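Local coordinates for protein malonate decarboxylase subunit alpha (Acinetobacter baumannii ATCC 17978, PDB 6MPR) that probably acts as the acyl-carrier-protein transferase subunit of malonate decarboxylase, exchanging acetyl for malonyl on the carrier protein thioester, at residues A188-G193 with A216-Y221; P239-P244 with I270-A275. All coordinates share one frame; numbering follows the deposited sequence.

Contact 1: residues A188-G193 with A216-Y221; sequences AAFSDG and ASWVDY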
loop_
_atom_site.group_PDB
_atom_site.type_symbol
_atom_site.label_atom_id
_atom_site.label_comp_id
_atom_site.label_asym_id
_atom_site.label_seq_id
_atom_site.Cartn_x
_atom_site.Cartn_y
_atom_site.Cartn_z
ATOM N N ALA A 188 -17.558 -0.159 0.612
ATOM C CA ALA A 188 -19.004 -0.361 0.543
ATOM C C ALA A 188 -19.767 0.729 1.280
ATOM O O ALA A 188 -20.826 1.181 0.823
ATOM C CB ALA A 188 -19.367 -1.716 1.142
ATOM N N ALA A 189 -19.253 1.137 2.436
ATOM C CA ALA A 189 -19.946 2.121 3.249
ATOM C C ALA A 189 -20.089 3.440 2.505
ATOM O O ALA A 189 -21.025 4.202 2.767
ATOM C CB ALA A 189 -19.200 2.314 4.571
ATOM N N PHE A 190 -19.183 3.727 1.568
ATOM C CA PHE A 190 -19.221 4.995 0.852
ATOM C C PHE A 190 -19.582 4.834 -0.622
ATOM O O PHE A 190 -19.282 5.710 -1.436
ATOM C CB PHE A 190 -17.888 5.716 1.055
ATOM C CG PHE A 190 -17.693 6.150 2.481
ATOM C CD1 PHE A 190 -17.112 5.298 3.411
ATOM C CD2 PHE A 190 -18.182 7.364 2.910
ATOM C CE1 PHE A 190 -16.982 5.677 4.744
ATOM C CE2 PHE A 190 -18.063 7.748 4.247
ATOM C CZ PHE A 190 -17.468 6.906 5.154
ATOM N N SER A 191 -20.249 3.744 -0.977
ATOM C CA SER A 191 -20.757 3.597 -2.337
ATOM C C SER A 191 -22.176 3.039 -2.332
ATOM O O SER A 191 -22.607 2.477 -3.341
ATOM C CB SER A 191 -19.850 2.697 -3.175
ATOM O OG SER A 191 -19.676 1.432 -2.532
ATOM N N ASP A 192 -22.896 3.167 -1.212
ATOM C CA ASP A 192 -24.220 2.578 -1.055
ATOM C C ASP A 192 -24.197 1.067 -1.261
ATOM O O ASP A 192 -25.137 0.485 -1.806
ATOM C CB ASP A 192 -25.226 3.270 -1.975
ATOM C CG ASP A 192 -25.619 4.636 -1.443
ATOM O OD1 ASP A 192 -26.380 4.691 -0.447
ATOM O OD2 ASP A 192 -25.121 5.643 -1.975
ATOM N N GLY A 193 -23.095 0.423 -0.831
ATOM C CA GLY A 193 -23.103 -0.997 -0.565
ATOM C C GLY A 193 -23.807 -1.274 0.750
ATOM O O GLY A 193 -24.201 -0.360 1.475
ATOM N N ALA A 216 -20.641 3.554 13.424
ATOM C CA ALA A 216 -22.019 3.187 13.108
ATOM C C ALA A 216 -22.427 3.610 11.698
ATOM O O ALA A 216 -23.196 2.913 11.029
ATOM C CB ALA A 216 -22.951 3.819 14.146
ATOM N N SER A 217 -21.956 4.764 11.233
ATOM C CA SER A 217 -22.426 5.196 9.923
ATOM C C SER A 217 -21.860 4.349 8.782
ATOM O O SER A 217 -22.363 4.444 7.657
ATOM C CB SER A 217 -22.102 6.669 9.710
ATOM O OG SER A 217 -20.705 6.877 9.684
ATOM N N TRP A 218 -20.854 3.502 9.038
ATOM C CA TRP A 218 -20.376 2.577 8.010
ATOM C C TRP A 218 -21.172 1.281 7.949
ATOM O O TRP A 218 -20.989 0.507 6.998
ATOM C CB TRP A 218 -18.898 2.208 8.236
ATOM C CG TRP A 218 -17.952 3.358 8.218
ATOM C CD1 TRP A 218 -18.257 4.696 8.314
ATOM C CD2 TRP A 218 -16.525 3.281 8.113
ATOM N NE1 TRP A 218 -17.102 5.445 8.283
ATOM C CE2 TRP A 218 -16.029 4.602 8.155
ATOM C CE3 TRP A 218 -15.620 2.223 7.990
ATOM C CZ2 TRP A 218 -14.668 4.890 8.087
ATOM C CZ3 TRP A 218 -14.268 2.519 7.903
ATOM C CH2 TRP A 218 -13.812 3.839 7.949
ATOM N N VAL A 219 -22.039 1.021 8.926
ATOM C CA VAL A 219 -22.656 -0.285 9.123
ATOM C C VAL A 219 -24.155 -0.164 8.857
ATOM O O VAL A 219 -24.806 0.753 9.365
ATOM C CB VAL A 219 -22.386 -0.797 10.552
ATOM C CG1 VAL A 219 -23.127 -2.113 10.814
ATOM C CG2 VAL A 219 -20.874 -0.958 10.795
ATOM N N ASP A 220 -24.710 -1.099 8.088
ATOM C CA ASP A 220 -26.164 -1.080 7.933
ATOM C C ASP A 220 -26.879 -1.998 8.919
ATOM O O ASP A 220 -27.937 -1.626 9.450
ATOM C CB ASP A 220 -26.527 -1.434 6.491
ATOM C CG ASP A 220 -25.937 -0.453 5.525
ATOM O OD1 ASP A 220 -26.349 0.733 5.558
ATOM O OD2 ASP A 220 -25.011 -0.845 4.784
ATOM N N TYR A 221 -26.321 -3.174 9.207
ATOM C CA TYR A 221 -26.959 -4.092 10.141
ATOM C C TYR A 221 -25.921 -4.843 10.954
ATOM O O TYR A 221 -24.807 -5.100 10.485
ATOM C CB TYR A 221 -27.831 -5.126 9.436
ATOM C CG TYR A 221 -29.006 -4.541 8.699
ATOM C CD1 TYR A 221 -30.192 -4.231 9.361
ATOM C CD2 TYR A 221 -28.921 -4.309 7.344
ATOM C CE1 TYR A 221 -31.283 -3.687 8.661
ATOM C CE2 TYR A 221 -29.983 -3.777 6.644
ATOM C CZ TYR A 221 -31.158 -3.463 7.302
ATOM O OH TYR A 221 -32.200 -2.944 6.565
HETATM O O HOH W 1 -21.570 5.989 5.154
#

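Contact 2: residues P239-P244 with I270-A275; sequences PKHIKP and IGFNTA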
loop_
_atom_site.group_PDB
_atom_site.type_symbol
_atom_site.label_atom_id
_atom_site.label_comp_id
_atom_site.label_asym_id
_atom_site.label_seq_id
_atom_site.Cartn_x
_atom_site.Cartn_y
_atom_site.Cartn_z
ATOM N N PRO A 239 7.830 -24.758 19.615
ATOM C CA PRO A 239 9.287 -24.928 19.640
ATOM C C PRO A 239 9.750 -26.379 19.720
ATOM O O PRO A 239 10.871 -26.677 19.306
ATOM C CB PRO A 239 9.704 -24.148 20.896
ATOM C CG PRO A 239 8.627 -23.123 21.065
ATOM C CD PRO A 239 7.370 -23.810 20.644
ATOM N N LYS A 240 8.926 -27.290 20.247
ATOM C CA LYS A 240 9.387 -28.669 20.398
ATOM C C LYS A 240 9.656 -29.335 19.055
ATOM O O LYS A 240 10.437 -30.294 19.002
ATOM C CB LYS A 240 8.380 -29.506 21.191
ATOM C CG LYS A 240 7.200 -29.995 20.360
ATOM C CD LYS A 240 6.356 -31.030 21.104
ATOM C CE LYS A 240 5.059 -31.296 20.348
ATOM N NZ LYS A 240 4.279 -32.453 20.867
ATOM N N HIS A 241 9.049 -28.838 17.976
ATOM C CA HIS A 241 9.207 -29.392 16.635
ATOM C C HIS A 241 10.321 -28.730 15.833
ATOM O O HIS A 241 10.554 -29.129 14.688
ATOM C CB HIS A 241 7.891 -29.278 15.863
ATOM C CG HIS A 241 6.826 -30.204 16.355
ATOM N ND1 HIS A 241 5.517 -29.809 16.525
ATOM C CD2 HIS A 241 6.877 -31.508 16.713
ATOM C CE1 HIS A 241 4.806 -30.831 16.966
ATOM N NE2 HIS A 241 5.609 -31.874 17.089
ATOM N N ILE A 242 11.007 -27.730 16.391
ATOM C CA ILE A 242 12.163 -27.154 15.715
ATOM C C ILE A 242 13.322 -28.145 15.760
ATOM O O ILE A 242 13.632 -28.721 16.811
ATOM C CB ILE A 242 12.547 -25.808 16.356
ATOM C CG1 ILE A 242 11.399 -24.798 16.244
ATOM C CG2 ILE A 242 13.797 -25.252 15.698
ATOM C CD1 ILE A 242 11.590 -23.536 17.099
ATOM N N LYS A 243 13.979 -28.340 14.619
ATOM C CA LYS A 243 15.045 -29.319 14.486
ATOM C C LYS A 243 16.407 -28.647 14.318
ATOM O O LYS A 243 16.487 -27.439 14.070
ATOM C CB LYS A 243 14.750 -30.249 13.298
ATOM C CG LYS A 243 13.366 -30.921 13.414
ATOM C CD LYS A 243 13.190 -32.079 12.446
ATOM C CE LYS A 243 12.875 -31.592 11.060
ATOM N NZ LYS A 243 13.488 -32.474 10.029
ATOM N N PRO A 244 17.509 -29.396 14.502
ATOM C CA PRO A 244 18.842 -28.812 14.254
ATOM C C PRO A 244 18.991 -28.116 12.909
ATOM O O PRO A 244 19.628 -27.059 12.843
ATOM C CB PRO A 244 19.768 -30.030 14.363
ATOM C CG PRO A 244 19.097 -30.902 15.367
ATOM C CD PRO A 244 17.607 -30.731 15.125
ATOM N N ILE A 270 5.787 -17.095 8.647
ATOM C CA ILE A 270 5.725 -18.017 9.777
ATOM C C ILE A 270 6.174 -19.415 9.348
ATOM O O ILE A 270 5.754 -19.932 8.302
ATOM C CB ILE A 270 4.311 -18.028 10.383
ATOM C CG1 ILE A 270 4.215 -19.041 11.524
ATOM C CG2 ILE A 270 3.260 -18.340 9.336
ATOM C CD1 ILE A 270 4.746 -18.533 12.816
ATOM N N GLY A 271 7.037 -20.028 10.151
ATOM C CA GLY A 271 7.477 -21.399 9.919
ATOM C C GLY A 271 8.533 -21.755 10.945
ATOM O O GLY A 271 8.979 -20.914 11.730
ATOM N N PHE A 272 8.933 -23.030 10.937
ATOM C CA PHE A 272 9.945 -23.451 11.901
ATOM C C PHE A 272 11.288 -22.805 11.600
ATOM O O PHE A 272 12.071 -22.556 12.520
ATOM C CB PHE A 272 10.079 -24.977 11.920
ATOM C CG PHE A 272 8.866 -25.690 12.471
ATOM C CD1 PHE A 272 8.439 -25.453 13.773
ATOM C CD2 PHE A 272 8.163 -26.595 11.695
ATOM C CE1 PHE A 272 7.339 -26.105 14.291
ATOM C CE2 PHE A 272 7.056 -27.253 12.204
ATOM C CZ PHE A 272 6.637 -26.997 13.500
ATOM N N ASN A 273 11.564 -22.527 10.321
ATOM C CA ASN A 273 12.805 -21.851 9.956
ATOM C C ASN A 273 12.887 -20.472 10.603
ATOM O O ASN A 273 13.918 -20.103 11.178
ATOM C CB ASN A 273 12.911 -21.747 8.433
ATOM C CG ASN A 273 11.676 -21.131 7.797
ATOM O OD1 ASN A 273 10.553 -21.279 8.293
ATOM N ND2 ASN A 273 11.878 -20.432 6.685
ATOM N N THR A 274 11.808 -19.698 10.527
ATOM C CA THR A 274 11.875 -18.349 11.085
ATOM C C THR A 274 11.614 -18.341 12.585
ATOM O O THR A 274 12.081 -17.435 13.281
ATOM C CB THR A 274 10.901 -17.417 10.351
ATOM O OG1 THR A 274 9.582 -17.991 10.325
ATOM C CG2 THR A 274 11.379 -17.158 8.918
ATOM N N ALA A 275 10.879 -19.333 13.105
ATOM C CA ALA A 275 10.724 -19.443 14.554
ATOM C C ALA A 275 12.073 -19.674 15.224
ATOM O O ALA A 275 12.361 -19.100 16.285
ATOM C CB ALA A 275 9.757 -20.571 14.898
#

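Contact 1: residues A188-G193 with A216-Y221
Phe190 drives the edge of its ring into the face of the Trp218 indole, a T-shaped pair with planes at 81° and centroids 5.0 Å apart between the phenyl and the five-membered ring. The touching atoms are Phe190 CE1 and CZ, each 3.5 Å from Trp218 NE1. Phe190 CG lies beside its own backbone N (chi1 -67°), which swings the ring across to the indole just past the end of helix 181-189. Ala189 adds to the tight part: its CB lies 3.7 Å from Trp218 CB and 3.5 Å from Trp218 O. Packing is looser where a water spans the gap, donating to Ala189 O at 3.0 Å and to Ser217 O at the same length; it also sits over one face of Phe190, toward the rim. Farther along, Gly193 O and Asp220 OD2 are both acceptors and do not bond. Lys27 lies between the two groups, hydrogen-bonded to Gly193 O and salt-bridged to Asp220 OD1, which also pairs with Arg342 of the second subunit. Apolar and aromatic contact thus joins the segments directly, whereas their polar groups are linked through water and Lys27; Val195 N holds OD2, and the two cations probably stabilise a charged Asp220.

Contact 2: residues P239-P244 with I270-A275
The first turn of helix 272-287, which follows strand 265-268 in a beta-alpha-beta unit, meets the segment 239-244 through Phe272 and Ala275. Gly271 is the N-cap of that helix, and its carbonyl O accepts from Ala275 N at 2.8 Å, an i to i+4 bond of the first turn. Phe272 presents its far end to His241, with CZ 3.5 Å and CE1 3.6 Å from His241 CB. His241 O stands over the centre of the phenyl face, 4.3 Å from the plane, too far for close contact. The imidazole leads away from the helix, leaving CB as the nearest part of the His241 side chain; Lys240 CG lies over one face of the ring. Ile242 forms the inner half of the contact. Its CG1, beside the backbone N (chi1 -61°), comes 3.9 Å from Phe272 CD1, and the extended chain carries CD1 on to 4.1 Å from Ala275 CB. Burial thus grows from His241, which is exposed, to Ile242 and Ala275, which are buried. Beyond the segments, Ile242 also packs on Ala276 and Leu279, and Arg539 bonds the carbonyls of Pro239 and Ile242. The segment, a 3-10 turn and loop running into helix 244-261, lies between helices 272-287 and 547-553.

From the N terminus, contact 1 comes first, joining the end of helix 181-189 to the segment leading into strand 221-224; the 22 residues between its segments include strands 194-199 and 201-202. Contact 2 opens only after that loop has closed, and its 25 intervening residues hold most of helix 244-261 and strand 265-268; it joins the segment before helix 244-261 to the start of helix 272-287. The two are in series, neither nested nor crossed. Contact 1 lies beside the parallel sheet, at the approaches to strands 194-199 and 221-224, contact 2 beside the mixed sheet. Their centres lie 43 Å apart, on opposite sides of the chain's centre, and their nearest atoms about 27 Å.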